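BREX protein BrxA (Magnetospirillum magneticum, PDB 3BHW) is probably part of a type 1 BREX phage-exclusion system, which lets double-stranded DNA phage adsorb but blocks replication of their DNA. Local coordinates at residues G15-P20 and L158-Y163; A89-A94 and R195-S200. All coordinates share one frame; numbering follows the deposited sequence.

Contact 1: residues G15-P20 and L158-Y163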
# COMPACT_ATOMS: atom_id res chain seq x y z
N GLY A 15 -7.71 -5.12 0.21
CA GLY A 15 -7.48 -4.87 -1.21
C GLY A 15 -6.09 -4.35 -1.54
O GLY A 15 -5.38 -3.79 -0.68
N SER A 16 -5.70 -4.58 -2.80
CA SER A 16 -4.37 -4.19 -3.27
C SER A 16 -4.44 -2.72 -3.66
O SER A 16 -5.38 -2.04 -3.24
CB SER A 16 -3.88 -5.07 -4.43
OG SER A 16 -4.83 -5.05 -5.47
N LEU A 17 -3.49 -2.23 -4.48
CA LEU A 17 -3.42 -0.78 -4.64
C LEU A 17 -4.60 -0.19 -5.43
O LEU A 17 -5.12 0.86 -5.07
CB LEU A 17 -2.09 -0.38 -5.25
CG LEU A 17 -0.91 -0.87 -4.40
CD1 LEU A 17 0.39 -0.41 -5.08
CD2 LEU A 17 -0.93 -0.39 -2.97
N LYS A 18 -5.00 -0.88 -6.48
CA LYS A 18 -6.15 -0.53 -7.29
C LYS A 18 -6.12 0.93 -7.70
O LYS A 18 -6.90 1.75 -7.24
CB LYS A 18 -7.42 -0.82 -6.51
CG LYS A 18 -7.67 -2.32 -6.35
CD LYS A 18 -9.06 -2.54 -5.85
CE LYS A 18 -9.37 -4.00 -5.84
NZ LYS A 18 -9.77 -4.47 -7.18
N LEU A 19 -5.20 1.23 -8.61
CA LEU A 19 -4.99 2.63 -9.01
C LEU A 19 -6.22 3.34 -9.57
O LEU A 19 -6.53 4.48 -9.13
CB LEU A 19 -3.82 2.75 -9.98
CG LEU A 19 -3.62 4.19 -10.41
CD1 LEU A 19 -3.29 5.10 -9.23
CD2 LEU A 19 -2.53 4.24 -11.45
N PRO A 20 -6.93 2.70 -10.54
CA PRO A 20 -8.05 3.44 -11.09
C PRO A 20 -9.05 3.92 -10.01
O PRO A 20 -9.50 5.09 -9.99
CB PRO A 20 -8.70 2.42 -12.05
CG PRO A 20 -7.53 1.54 -12.47
CD PRO A 20 -6.75 1.38 -11.20
N LEU A 158 2.94 -6.12 -4.49
CA LEU A 158 4.33 -6.17 -4.90
C LEU A 158 4.45 -6.38 -6.40
O LEU A 158 5.37 -5.85 -7.02
CB LEU A 158 5.07 -7.24 -4.11
CG LEU A 158 5.21 -6.98 -2.59
CD1 LEU A 158 6.05 -8.08 -2.05
CD2 LEU A 158 5.82 -5.61 -2.22
N VAL A 159 3.51 -7.12 -6.98
CA VAL A 159 3.46 -7.27 -8.44
C VAL A 159 3.09 -5.90 -9.07
O VAL A 159 3.71 -5.45 -10.06
CB VAL A 159 2.45 -8.36 -8.86
CG1 VAL A 159 2.01 -8.19 -10.33
CG2 VAL A 159 3.02 -9.79 -8.63
N GLU A 160 2.10 -5.21 -8.51
CA GLU A 160 1.65 -3.92 -9.06
C GLU A 160 2.77 -2.89 -9.11
O GLU A 160 2.94 -2.16 -10.11
CB GLU A 160 0.48 -3.33 -8.27
CG GLU A 160 -0.85 -4.05 -8.43
CD GLU A 160 -1.93 -3.50 -7.47
OE1 GLU A 160 -1.69 -3.50 -6.24
OE2 GLU A 160 -3.01 -3.07 -7.93
N VAL A 161 3.52 -2.78 -8.01
CA VAL A 161 4.58 -1.80 -7.96
C VAL A 161 5.78 -2.25 -8.77
O VAL A 161 6.59 -1.42 -9.16
CB VAL A 161 5.00 -1.38 -6.53
CG1 VAL A 161 5.35 -2.60 -5.67
CG2 VAL A 161 6.21 -0.33 -6.63
N GLY A 162 5.89 -3.55 -9.02
CA GLY A 162 6.93 -4.08 -9.89
C GLY A 162 8.05 -4.79 -9.18
O GLY A 162 9.01 -5.26 -9.83
N TYR A 163 7.98 -4.88 -7.85
CA TYR A 163 8.99 -5.66 -7.10
C TYR A 163 9.05 -7.15 -7.49
O TYR A 163 10.12 -7.77 -7.40
CB TYR A 163 8.81 -5.51 -5.57
CG TYR A 163 9.48 -4.32 -4.88
CD1 TYR A 163 8.71 -3.23 -4.38
CD2 TYR A 163 10.86 -4.29 -4.66
CE1 TYR A 163 9.34 -2.12 -3.73
CE2 TYR A 163 11.49 -3.20 -4.00
CZ TYR A 163 10.73 -2.13 -3.54
OH TYR A 163 11.34 -1.07 -2.88
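Glu-160, in the last turn of helix 145-161, reaches across to the bend just before helix 19-31 and grips two successive backbone amides with its carboxylate. OE1 takes the N-H of Leu-17 at 2.8 Å on its syn lone pair, with an N-H...O angle of 161°. OE2 accepts from Lys-18 N at a longer 3.3 Å, again on the syn side but 20° out of the carboxylate plane. One oxygen for each amide fixes the rotation of the carboxylate. The side chain runs extended beyond CG (chi2 173°), which carries the acid clear of its own helix.

Leu-17 meets the same group with carbon as well: its CB and CG both lie 3.3 Å from Glu-160 OE1, and the two side chains pass alongside each other in opposite directions. The leucine goes on to pack against Ala-94 of helix 83-97 and Ile-157 of helix 145-161. Ser-16, just before Leu-17, also closes in, its CB 3.2 Å from Glu-160 OE1, while its OG has a weak hydrogen bond to Arg-156 NE. Lys-18 contributes its amide here rather than its ammonium group, as NZ stays 6.9 Å from Glu-160 OE2.

Lys-18 is the N-cap residue of helix 19-31, so the acid sits beside the start of that helix. The pairing therefore joins the last turn of helix 145-161 to the residues leading into helix 19-31 through two bonds from main-chain N-H groups to one carboxylate, an arrangement that would be expected to favour its ionised form.

Contact 2: residues A89-A94 and R195-S200; sequences AVFAAA and RCIQVS
Midway along helix 83-97, residues 89-94 face the C-terminal end of helix 191-197, and the backbones come nearest at Ala-92 and Ile-197, whose CA atoms are 6.6 Å apart. Ile-197 carries its half of the contact alone, dividing its side chain between two neighbours in sequence. Its CG1 lies 3.8 Å from both CD2 and CE2 of the Phe-91 ring, approaching that side of the ring obliquely. The terminal CD1 reaches farther, to 3.8 Å from Ala-92 CB and 4.0 Å from Ala-92 CA, so the tip of the isoleucine rests on the helix surface itself. Its extended chain (chi1 -165°, chi2 163°) brings CD1 closer to the helix than the direction of CB alone would suggest.

Phe-91 points its CB at the opposing segment, and with CG anti to the backbone N (chi1 -175°) the ring projects from its helix beside the isoleucine. CD1 comes down beside the Ala-92 methyl, close to the main chain. All three residues are buried, and the interaction is wholly apolar. Leu-105 of helix 99-112 also touches the phenylalanine, while Ile-95, farther along helix 83-97, packs on Ile-197. Two residues before Ile-197, Arg-195 NE makes a salt bridge to Asp-106 OD1, tying helix 191-197 to helix 99-112.

This is helix-to-helix core packing in an all-helical BrxA domain, a family grouped with the helix-turn-helix clan: within these segments the last modelled helix meets helix 83-97 through Ile-197, and Cys-196 adds a touch on Ile-95.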
# COMPACT_ATOMS: atom_id res chain seq x y z
N ALA A 89 2.74 6.46 -5.42
CA ALA A 89 2.17 7.32 -4.39
C ALA A 89 1.14 6.51 -3.62
O ALA A 89 1.08 6.53 -2.36
CB ALA A 89 1.51 8.54 -5.03
N VAL A 90 0.35 5.73 -4.36
CA VAL A 90 -0.59 4.85 -3.65
C VAL A 90 0.18 3.84 -2.77
O VAL A 90 -0.21 3.55 -1.61
CB VAL A 90 -1.57 4.16 -4.60
CG1 VAL A 90 -2.50 3.30 -3.75
CG2 VAL A 90 -2.35 5.21 -5.35
N PHE A 91 1.29 3.32 -3.30
CA PHE A 91 2.15 2.39 -2.55
C PHE A 91 2.65 3.00 -1.25
O PHE A 91 2.60 2.36 -0.19
CB PHE A 91 3.29 1.93 -3.46
CG PHE A 91 4.22 0.87 -2.88
CD1 PHE A 91 3.77 -0.29 -2.20
CD2 PHE A 91 5.59 1.01 -3.08
CE1 PHE A 91 4.73 -1.23 -1.76
CE2 PHE A 91 6.50 0.08 -2.65
CZ PHE A 91 6.08 -1.05 -2.00
N ALA A 92 3.00 4.27 -1.27
CA ALA A 92 3.58 4.92 -0.10
C ALA A 92 2.46 5.04 0.92
O ALA A 92 2.72 4.86 2.11
CB ALA A 92 4.06 6.31 -0.48
N ALA A 93 1.28 5.43 0.45
CA ALA A 93 0.12 5.53 1.32
C ALA A 93 -0.19 4.18 1.92
O ALA A 93 -0.54 4.10 3.12
CB ALA A 93 -1.07 6.11 0.55
N ALA A 94 -0.04 3.12 1.14
CA ALA A 94 -0.36 1.76 1.69
C ALA A 94 0.64 1.39 2.76
O ALA A 94 0.27 0.81 3.81
CB ALA A 94 -0.41 0.76 0.62
N ARG A 195 12.05 4.58 4.54
CA ARG A 195 12.86 3.39 4.84
C ARG A 195 12.32 2.12 4.18
O ARG A 195 13.10 1.25 3.76
CB ARG A 195 12.92 3.21 6.37
CG ARG A 195 13.98 2.32 6.84
CD ARG A 195 13.59 1.74 8.26
NE ARG A 195 14.64 0.88 8.79
CZ ARG A 195 15.81 1.33 9.19
NH1 ARG A 195 16.06 2.63 9.13
NH2 ARG A 195 16.73 0.49 9.69
N CYS A 196 10.99 2.01 4.12
CA CYS A 196 10.31 0.79 3.63
C CYS A 196 10.09 0.77 2.13
O CYS A 196 10.08 -0.30 1.53
CB CYS A 196 8.94 0.65 4.30
SG CYS A 196 8.99 0.45 6.13
N ILE A 197 9.92 1.95 1.52
CA ILE A 197 9.46 2.02 0.12
C ILE A 197 10.55 1.69 -0.87
O ILE A 197 10.27 1.23 -2.00
CB ILE A 197 8.86 3.42 -0.22
CG1 ILE A 197 8.07 3.35 -1.51
CG2 ILE A 197 9.95 4.49 -0.33
CD1 ILE A 197 7.16 4.48 -1.73
N GLN A 198 11.79 1.96 -0.48
CA GLN A 198 12.93 1.75 -1.36
C GLN A 198 13.83 0.80 -0.60
O GLN A 198 14.48 1.20 0.38
CB GLN A 198 13.64 3.06 -1.72
CG GLN A 198 14.68 2.94 -2.87
CD GLN A 198 14.08 3.10 -4.26
OE1 GLN A 198 13.68 4.21 -4.65
NE2 GLN A 198 14.03 2.01 -5.03
N VAL A 199 13.82 -0.46 -1.01
CA VAL A 199 14.59 -1.49 -0.32
C VAL A 199 15.53 -2.22 -1.28
O VAL A 199 16.05 -3.26 -0.95
CB VAL A 199 13.68 -2.53 0.40
CG1 VAL A 199 12.92 -1.90 1.59
CG2 VAL A 199 12.73 -3.23 -0.60
N SER A 200 15.73 -1.65 -2.46
CA SER A 200 16.61 -2.25 -3.46
C SER A 200 17.73 -1.30 -3.87
O SER A 200 18.16 -0.45 -3.08
CB SER A 200 15.81 -2.63 -4.68
OG SER A 200 15.47 -1.46 -5.40

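How the contacts relate
Contact 2 is the core contact, buried and entirely apolar; contact 1 is only partly buried and rests on a carboxylate bonded to backbone amides. Their centres are 11 Å apart, and helix 83-97 is common ground: it supplies one side of contact 2 and, through Phe-91, touches Val-161 in the 158-163 segment of contact 1. Tyr-163 joins them directly. Its OH lies 2.7 Å from Ile-197 O and 3.2 Å from Val-199 N, both probable hydrogen bonds, and its CE1 packs 3.8 Å from Phe-91 CE2. The segments alternate along the chain, so the two contacts cross in sequence.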